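Local atomic coordinates of hypothetical protein, similar to alpha-acetolactate decarboxylase (Staphylococcus aureus subsp. aureus, PDB entry 1XV2), a protein that probably catalyses, as a zinc-dependent alpha-acetolactate decarboxylase, the decarboxylation of alpha-acetolactate to acetoin. Residues Ile50-Lys55 and Ala114-Gly119; Ser78-Lys83 and Val159-Pro164; Ala100-Glu105 and Ala173-His178. All coordinates share one frame; numbering follows the deposited sequence.

Interaction 1 of 3, residues Ile50-Lys55 and Ala114-Gly119; sequences IFLDGK and AVKIYG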
# COMPACT_ATOMS: atom_id res chain seq x y z
N ILE A 50 -9.35 4.89 -19.52
CA ILE A 50 -10.22 5.69 -18.67
C ILE A 50 -11.47 4.87 -18.37
O ILE A 50 -12.21 4.50 -19.29
CB ILE A 50 -10.68 7.01 -19.34
CG1 ILE A 50 -9.47 7.83 -19.81
CG2 ILE A 50 -11.50 7.83 -18.36
CD1 ILE A 50 -8.91 7.38 -21.15
N PHE A 51 -11.69 4.55 -17.10
CA PHE A 51 -12.88 3.81 -16.71
C PHE A 51 -13.93 4.86 -16.39
O PHE A 51 -13.79 5.61 -15.42
CB PHE A 51 -12.60 2.95 -15.47
CG PHE A 51 -11.66 1.80 -15.73
CD1 PHE A 51 -11.98 0.81 -16.66
CD2 PHE A 51 -10.46 1.69 -15.03
CE1 PHE A 51 -11.12 -0.26 -16.89
CE2 PHE A 51 -9.60 0.62 -15.25
CZ PHE A 51 -9.93 -0.36 -16.19
N LEU A 52 -14.97 4.92 -17.21
CA LEU A 52 -16.03 5.91 -17.03
C LEU A 52 -17.42 5.31 -17.17
O LEU A 52 -17.76 4.75 -18.21
CB LEU A 52 -15.84 7.04 -18.04
CG LEU A 52 -16.72 8.28 -17.87
CD1 LEU A 52 -16.43 8.92 -16.52
CD2 LEU A 52 -16.43 9.25 -19.00
N ASP A 53 -18.22 5.43 -16.12
CA ASP A 53 -19.57 4.90 -16.11
C ASP A 53 -19.60 3.41 -16.47
O ASP A 53 -20.41 2.97 -17.29
CB ASP A 53 -20.45 5.67 -17.11
CG ASP A 53 -20.63 7.13 -16.73
OD1 ASP A 53 -21.03 7.42 -15.59
OD2 ASP A 53 -20.38 7.99 -17.60
N GLY A 54 -18.71 2.63 -15.85
CA GLY A 54 -18.67 1.21 -16.11
C GLY A 54 -18.13 0.80 -17.46
O GLY A 54 -18.02 -0.39 -17.76
N LYS A 55 -17.79 1.77 -18.30
CA LYS A 55 -17.25 1.48 -19.62
C LYS A 55 -15.74 1.70 -19.61
O LYS A 55 -15.24 2.50 -18.82
CB LYS A 55 -17.90 2.38 -20.67
CG LYS A 55 -19.42 2.47 -20.56
CD LYS A 55 -20.09 1.11 -20.66
CE LYS A 55 -19.85 0.48 -22.03
NZ LYS A 55 -20.37 1.33 -23.14
N ALA A 114 -11.05 9.67 -4.53
CA ALA A 114 -11.35 9.62 -5.95
C ALA A 114 -12.04 10.92 -6.33
O ALA A 114 -12.76 11.50 -5.53
CB ALA A 114 -12.25 8.44 -6.26
N VAL A 115 -11.82 11.37 -7.57
CA VAL A 115 -12.45 12.59 -8.03
C VAL A 115 -13.05 12.43 -9.41
O VAL A 115 -12.60 11.61 -10.22
CB VAL A 115 -11.45 13.77 -8.10
CG1 VAL A 115 -10.84 14.01 -6.73
CG2 VAL A 115 -10.37 13.48 -9.13
N LYS A 116 -14.08 13.23 -9.67
CA LYS A 116 -14.75 13.23 -10.95
C LYS A 116 -15.07 14.69 -11.21
O LYS A 116 -15.74 15.34 -10.41
CB LYS A 116 -16.03 12.40 -10.90
CG LYS A 116 -16.68 12.22 -12.26
CD LYS A 116 -17.87 11.28 -12.22
CE LYS A 116 -18.43 11.07 -13.62
NZ LYS A 116 -19.56 10.10 -13.65
N ILE A 117 -14.57 15.20 -12.33
CA ILE A 117 -14.78 16.59 -12.72
C ILE A 117 -15.42 16.56 -14.09
O ILE A 117 -14.77 16.21 -15.07
CB ILE A 117 -13.44 17.34 -12.78
CG1 ILE A 117 -12.72 17.23 -11.44
CG2 ILE A 117 -13.67 18.80 -13.17
CD1 ILE A 117 -11.27 17.68 -11.46
N TYR A 118 -16.70 16.93 -14.17
CA TYR A 118 -17.42 16.91 -15.44
C TYR A 118 -18.01 18.26 -15.83
O TYR A 118 -18.60 18.95 -15.00
CB TYR A 118 -18.55 15.88 -15.40
CG TYR A 118 -19.36 15.89 -16.67
CD1 TYR A 118 -18.86 15.32 -17.84
CD2 TYR A 118 -20.58 16.56 -16.73
CE1 TYR A 118 -19.55 15.43 -19.05
CE2 TYR A 118 -21.28 16.68 -17.93
CZ TYR A 118 -20.76 16.11 -19.08
OH TYR A 118 -21.42 16.26 -20.28
N GLY A 119 -17.88 18.61 -17.10
CA GLY A 119 -18.41 19.87 -17.60
C GLY A 119 -17.61 20.38 -18.78
O GLY A 119 -17.10 19.59 -19.57
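Asp53 and Lys116 supply the charged part of this small contact, which spans the gap between the hairpin corner at Leu52-Lys55 and strand 113-118. OD1 of Asp53 lies 3.6 Å from NZ of Lys116, a long salt bridge. The two side chains meet at about a right angle, the carboxylate oxygen facing the end of the lysine. Lys116 gets there by standing straight out from its strand: CG is turned away from the backbone N (chi1 -173°) and every later torsion is close to 180°. A lysine suits the place because a long chain is needed, with the nearest CA atoms, those of Leu52 and Lys116, 9.6 Å apart.

The apolar part lies just short of the charge. CD1 of Leu52 touches CE of Lys116 at 4.1 Å, again with the side chains crossing nearly at right angles, so one methyl meets the last methylene before the amine. Leu52 also packs on Val159 and Arg184, while Lys116 rests on Phe82.

Backbone bonds give the corner its shape. Leu52 to Lys55 form a type I' turn, closed by Leu52 N to Lys55 O at 2.9 Å and Lys55 N to Leu52 O at 3.0 Å. This is a two-residue beta hairpin linking strands 48-52 and 55-59; the positive phi values of Asp53 and Gly54 fit it, and glycine accepts such angles readily. At the end of the turn, NZ of Lys55 forms a salt bridge with Glu67.

One lysine thus serves two neighbours, its methylene meeting buried Leu52 and its amine meeting exposed Asp53. Being long and on the solvent side, the ionic attraction is probably weak and adjustable, a light electrostatic tie between a hairpin of the mixed sheet and strand 113-118 of the antiparallel sheet.

Interaction 2 of 3, residues Ser78-Lys83 and Val159-Pro164; sequences SITNFK and VGFFTP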
# COMPACT_ATOMS: atom_id res chain seq x y z
N SER A 78 -6.15 1.38 -11.52
CA SER A 78 -6.77 1.84 -10.28
C SER A 78 -8.25 2.02 -10.60
O SER A 78 -8.59 2.68 -11.58
CB SER A 78 -6.17 3.17 -9.83
OG SER A 78 -4.78 3.05 -9.60
N ILE A 79 -9.12 1.45 -9.78
CA ILE A 79 -10.56 1.56 -10.04
C ILE A 79 -11.40 1.55 -8.76
O ILE A 79 -10.95 1.11 -7.71
CB ILE A 79 -11.02 0.41 -10.96
CG1 ILE A 79 -12.31 0.80 -11.68
CG2 ILE A 79 -11.25 -0.86 -10.14
CD1 ILE A 79 -12.72 -0.17 -12.77
N THR A 80 -12.63 2.04 -8.87
CA THR A 80 -13.51 2.08 -7.72
C THR A 80 -14.98 2.16 -8.11
O THR A 80 -15.31 2.54 -9.23
CB THR A 80 -13.21 3.31 -6.83
OG1 THR A 80 -13.98 3.24 -5.63
CG2 THR A 80 -13.56 4.60 -7.57
N ASN A 81 -15.84 1.75 -7.19
CA ASN A 81 -17.29 1.83 -7.39
C ASN A 81 -17.56 3.23 -6.86
O ASN A 81 -17.79 3.41 -5.66
CB ASN A 81 -18.02 0.80 -6.54
CG ASN A 81 -17.81 -0.61 -7.02
OD1 ASN A 81 -18.05 -0.93 -8.19
ND2 ASN A 81 -17.35 -1.48 -6.12
N PHE A 82 -17.50 4.21 -7.75
CA PHE A 82 -17.68 5.61 -7.37
C PHE A 82 -18.99 5.95 -6.69
O PHE A 82 -20.06 5.85 -7.28
CB PHE A 82 -17.49 6.51 -8.59
CG PHE A 82 -17.24 7.95 -8.22
CD1 PHE A 82 -16.14 8.30 -7.46
CD2 PHE A 82 -18.13 8.95 -8.63
CE1 PHE A 82 -15.91 9.63 -7.10
CE2 PHE A 82 -17.91 10.28 -8.27
CZ PHE A 82 -16.80 10.62 -7.50
N LYS A 83 -18.88 6.38 -5.44
CA LYS A 83 -20.01 6.80 -4.62
C LYS A 83 -19.61 8.16 -4.04
O LYS A 83 -18.97 8.23 -2.99
CB LYS A 83 -20.25 5.78 -3.50
CG LYS A 83 -21.27 6.21 -2.46
CD LYS A 83 -22.66 6.34 -3.04
CE LYS A 83 -23.64 6.87 -2.00
NZ LYS A 83 -23.23 8.23 -1.53
N VAL A 159 -11.34 11.91 -14.52
CA VAL A 159 -11.49 10.96 -13.43
C VAL A 159 -10.08 10.63 -12.96
O VAL A 159 -9.14 10.63 -13.75
CB VAL A 159 -12.21 9.66 -13.86
CG1 VAL A 159 -13.59 9.98 -14.40
CG2 VAL A 159 -11.39 8.91 -14.90
N GLY A 160 -9.94 10.39 -11.67
CA GLY A 160 -8.63 10.07 -11.14
C GLY A 160 -8.64 9.80 -9.66
O GLY A 160 -9.70 9.65 -9.04
N PHE A 161 -7.45 9.75 -9.07
CA PHE A 161 -7.31 9.47 -7.66
C PHE A 161 -6.22 10.29 -7.02
O PHE A 161 -5.27 10.71 -7.68
CB PHE A 161 -6.98 7.99 -7.46
CG PHE A 161 -7.98 7.06 -8.04
CD1 PHE A 161 -9.18 6.81 -7.39
CD2 PHE A 161 -7.74 6.44 -9.27
CE1 PHE A 161 -10.13 5.95 -7.95
CE2 PHE A 161 -8.67 5.58 -9.83
CZ PHE A 161 -9.87 5.33 -9.17
N PHE A 162 -6.36 10.51 -5.72
CA PHE A 162 -5.36 11.24 -4.96
C PHE A 162 -4.69 10.21 -4.07
O PHE A 162 -5.37 9.42 -3.40
CB PHE A 162 -6.01 12.31 -4.09
CG PHE A 162 -5.03 13.05 -3.22
CD1 PHE A 162 -4.25 14.08 -3.73
CD2 PHE A 162 -4.86 12.68 -1.89
CE1 PHE A 162 -3.32 14.74 -2.94
CE2 PHE A 162 -3.92 13.33 -1.08
CZ PHE A 162 -3.15 14.37 -1.62
N THR A 163 -3.36 10.20 -4.07
CA THR A 163 -2.59 9.27 -3.26
C THR A 163 -1.88 10.06 -2.16
O THR A 163 -1.20 11.04 -2.45
CB THR A 163 -1.55 8.54 -4.12
OG1 THR A 163 -2.21 7.82 -5.16
CG2 THR A 163 -0.73 7.58 -3.26
N PRO A 164 -2.03 9.64 -0.90
CA PRO A 164 -1.37 10.33 0.22
C PRO A 164 0.14 10.11 0.20
O PRO A 164 0.62 9.08 -0.26
CB PRO A 164 -2.06 9.73 1.45
CG PRO A 164 -2.36 8.33 1.00
CD PRO A 164 -2.86 8.52 -0.41
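Phe161 reaches across to Ser78, Ile79 and Thr80 where the two beta sheets of the protein face each other. Strand 77-80 belongs to the mixed sheet and strand 154-163 to the antiparallel one, an arrangement consistent with the two-sheet fold of acetolactate decarboxylases. The short strand axes pass 8.1 Å apart at 104°, so the strands cross nearly at right angles, and a ring from one strand bridges to the other.

Along the second strand, Val159 turns to the hairpin side of this interface, packing on Ile50 and Leu52 of strand 48-52. Gly160 follows in a fully extended conformation and adds no side chain beside the aromatic residue that comes next. Phe161 carries the whole contact: with CG anti to its carbonyl carbon (chi1 -57°), the ring extends toward strand 77-80. A large flat hydrocarbon suits a gap of 8.1 Å between the CA atoms of Ser78 and Phe161. The closest atom is O of Ser78, 3.4 Å from CE2 of Phe161. CE2 of the ring approaches CB of Ser78 at 3.5 Å, and CZ comes 3.9 Å from CA of Ile79. Phe162 points the opposite way, where its ring meets that of Phe175, and OG1 of Thr163 accepts a weak hydrogen bond from the backbone N of Ser172.

The small polar residues facing Phe161 keep their hydroxyls occupied: OG of Ser78 bonds Gln10 and OG1 of Thr80 bonds the carbonyl of Val7. What Thr80 offers the ring is therefore its methyl, CG2 lying near the ring plane at the edge, 3.7 Å from CE1 of Phe161.

Interaction 3 of 3, residues Ala100-Glu105 and Ala173-His178; sequences AQIKNE and AGFHIH. With ZN (zinc ion), chain E.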
# COMPACT_ATOMS: atom_id res chain seq x y z
N ALA A 100 -6.46 22.75 -5.45
CA ALA A 100 -6.48 23.37 -4.12
C ALA A 100 -7.88 23.27 -3.52
O ALA A 100 -8.03 23.11 -2.31
CB ALA A 100 -6.04 24.83 -4.21
N GLN A 101 -8.90 23.35 -4.37
CA GLN A 101 -10.28 23.25 -3.91
C GLN A 101 -10.55 21.82 -3.45
O GLN A 101 -11.12 21.60 -2.38
CB GLN A 101 -11.25 23.63 -5.03
CG GLN A 101 -11.17 25.09 -5.46
CD GLN A 101 -11.44 26.05 -4.30
OE1 GLN A 101 -12.51 26.01 -3.69
NE2 GLN A 101 -10.47 26.90 -3.99
N ILE A 102 -10.14 20.86 -4.26
CA ILE A 102 -10.34 19.46 -3.93
C ILE A 102 -9.59 19.14 -2.64
O ILE A 102 -10.09 18.41 -1.79
CB ILE A 102 -9.84 18.55 -5.08
CG1 ILE A 102 -10.64 18.86 -6.35
CG2 ILE A 102 -10.01 17.08 -4.71
CD1 ILE A 102 -10.16 18.15 -7.60
N LYS A 103 -8.40 19.71 -2.48
CA LYS A 103 -7.61 19.49 -1.28
C LYS A 103 -8.34 20.04 -0.05
O LYS A 103 -8.16 19.55 1.06
CB LYS A 103 -6.25 20.18 -1.41
CG LYS A 103 -5.33 19.55 -2.45
CD LYS A 103 -4.67 18.29 -1.93
CE LYS A 103 -3.69 18.63 -0.81
NZ LYS A 103 -2.92 17.45 -0.33
N ASN A 104 -9.18 21.05 -0.28
CA ASN A 104 -9.95 21.66 0.80
C ASN A 104 -11.20 20.86 1.14
O ASN A 104 -11.58 20.75 2.31
CB ASN A 104 -10.38 23.08 0.40
CG ASN A 104 -9.22 24.06 0.37
OD1 ASN A 104 -9.35 25.16 -0.18
ND2 ASN A 104 -8.10 23.67 0.96
N GLU A 105 -11.84 20.30 0.12
CA GLU A 105 -13.07 19.54 0.31
C GLU A 105 -12.91 18.06 0.67
O GLU A 105 -13.82 17.47 1.24
CB GLU A 105 -13.96 19.68 -0.93
CG GLU A 105 -14.34 21.12 -1.24
CD GLU A 105 -14.93 21.84 -0.04
OE1 GLU A 105 -15.93 21.34 0.52
OE2 GLU A 105 -14.40 22.90 0.35
N ALA A 173 2.36 10.50 -6.63
CA ALA A 173 2.48 11.63 -5.71
C ALA A 173 1.37 12.66 -5.91
O ALA A 173 1.52 13.59 -6.70
CB ALA A 173 3.84 12.29 -5.89
N GLY A 174 0.27 12.50 -5.19
CA GLY A 174 -0.83 13.45 -5.32
C GLY A 174 -1.92 13.00 -6.28
O GLY A 174 -2.36 11.85 -6.23
N PHE A 175 -2.36 13.90 -7.15
CA PHE A 175 -3.42 13.59 -8.11
C PHE A 175 -2.94 12.88 -9.37
O PHE A 175 -1.89 13.19 -9.92
CB PHE A 175 -4.15 14.88 -8.52
CG PHE A 175 -4.95 15.51 -7.42
CD1 PHE A 175 -6.15 14.94 -7.00
CD2 PHE A 175 -4.50 16.67 -6.80
CE1 PHE A 175 -6.89 15.52 -5.96
CE2 PHE A 175 -5.24 17.25 -5.76
CZ PHE A 175 -6.43 16.67 -5.35
N HIS A 176 -3.74 11.92 -9.82
CA HIS A 176 -3.45 11.18 -11.04
C HIS A 176 -4.81 11.13 -11.73
O HIS A 176 -5.73 10.46 -11.26
CB HIS A 176 -2.94 9.77 -10.73
CG HIS A 176 -2.54 9.00 -11.95
ND1 HIS A 176 -1.94 7.76 -11.88
CD2 HIS A 176 -2.67 9.28 -13.27
CE1 HIS A 176 -1.72 7.31 -13.11
NE2 HIS A 176 -2.16 8.22 -13.96
N ILE A 177 -4.93 11.86 -12.83
CA ILE A 177 -6.19 11.95 -13.54
C ILE A 177 -6.11 11.79 -15.05
O ILE A 177 -5.13 12.19 -15.69
CB ILE A 177 -6.85 13.32 -13.28
CG1 ILE A 177 -5.82 14.43 -13.51
CG2 ILE A 177 -7.38 13.38 -11.85
CD1 ILE A 177 -6.40 15.84 -13.46
N HIS A 178 -7.16 11.20 -15.61
CA HIS A 178 -7.26 10.99 -17.05
C HIS A 178 -8.52 11.71 -17.51
O HIS A 178 -9.41 11.98 -16.70
CB HIS A 178 -7.38 9.50 -17.39
CG HIS A 178 -6.09 8.74 -17.25
ND1 HIS A 178 -5.98 7.41 -17.60
CD2 HIS A 178 -4.87 9.13 -16.82
CE1 HIS A 178 -4.74 7.01 -17.38
NE2 HIS A 178 -4.04 8.03 -16.91
ZN ZN E . -1.90 8.02 -16.20
O HOH W 1 -0.64 7.25 -18.13
O HOH W 2 0.40 7.14 -15.78
O HOH W 3 -1.32 5.62 -16.40
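Ile102 sets its branch methyl CG2 against the far end of Phe175, 3.7 Å from CZ. In Ile102 the CG2 methyl is the one turned away from the helix backbone N, while CG1, placed by chi1 of -61°, leads CD1 elsewhere; beta-branching thus gives one residue two apolar arms, and it also packs on Val115 and Ile117. Lys103 meets the same ring with its aliphatic part, CD lying 4.0 Å from CE2 of Phe175. Its chain bends at chi2 (-79°) and chi3, so that methylenes lie by the aromatic carbons and NZ goes on to a salt bridge with Glu109.

Helix 95-105 here packs on the antiparallel sheet, and residues of strand 174-181 alternate between the helix side of the sheet and the metal side. Phe175, also stacked on Phe99, faces the helix. His176 and His178 point to the other side; in His176 CG lies opposite the backbone N (chi1 -176°), whereas in His178 it lies opposite the carbonyl carbon. NE2 of His176 binds the zinc ion at 2.3 Å; NE2 of His178, His189 and three waters complete the shell. ND1 of His178 donates to the carbonyl oxygen of Val49, which fixes the ring's rotation and leaves NE2 for the metal.

Interactions 1 and 2 both join the mixed sheet to the antiparallel one and lie 9 Å apart, centre to centre; they merge where CB of Ala114 packs on CD1 of Phe161 at 3.6 Å and where Val115 N probably bonds Gly160 O at 3.1 Å. Interaction 3 adds the helix on the other face of that antiparallel sheet. Its strand pairs with that of interaction 2, Val159 O meeting His178 N at 2.8 Å, so 159-164 runs directly beside the zinc ligands. Interaction 1 touches the site too: CG1 of Ile50 packs on CB of His178 at 3.6 Å. The side chain of Ser78 lies about 9 Å from zinc, which places the sheet interface near the zinc, the probable active site.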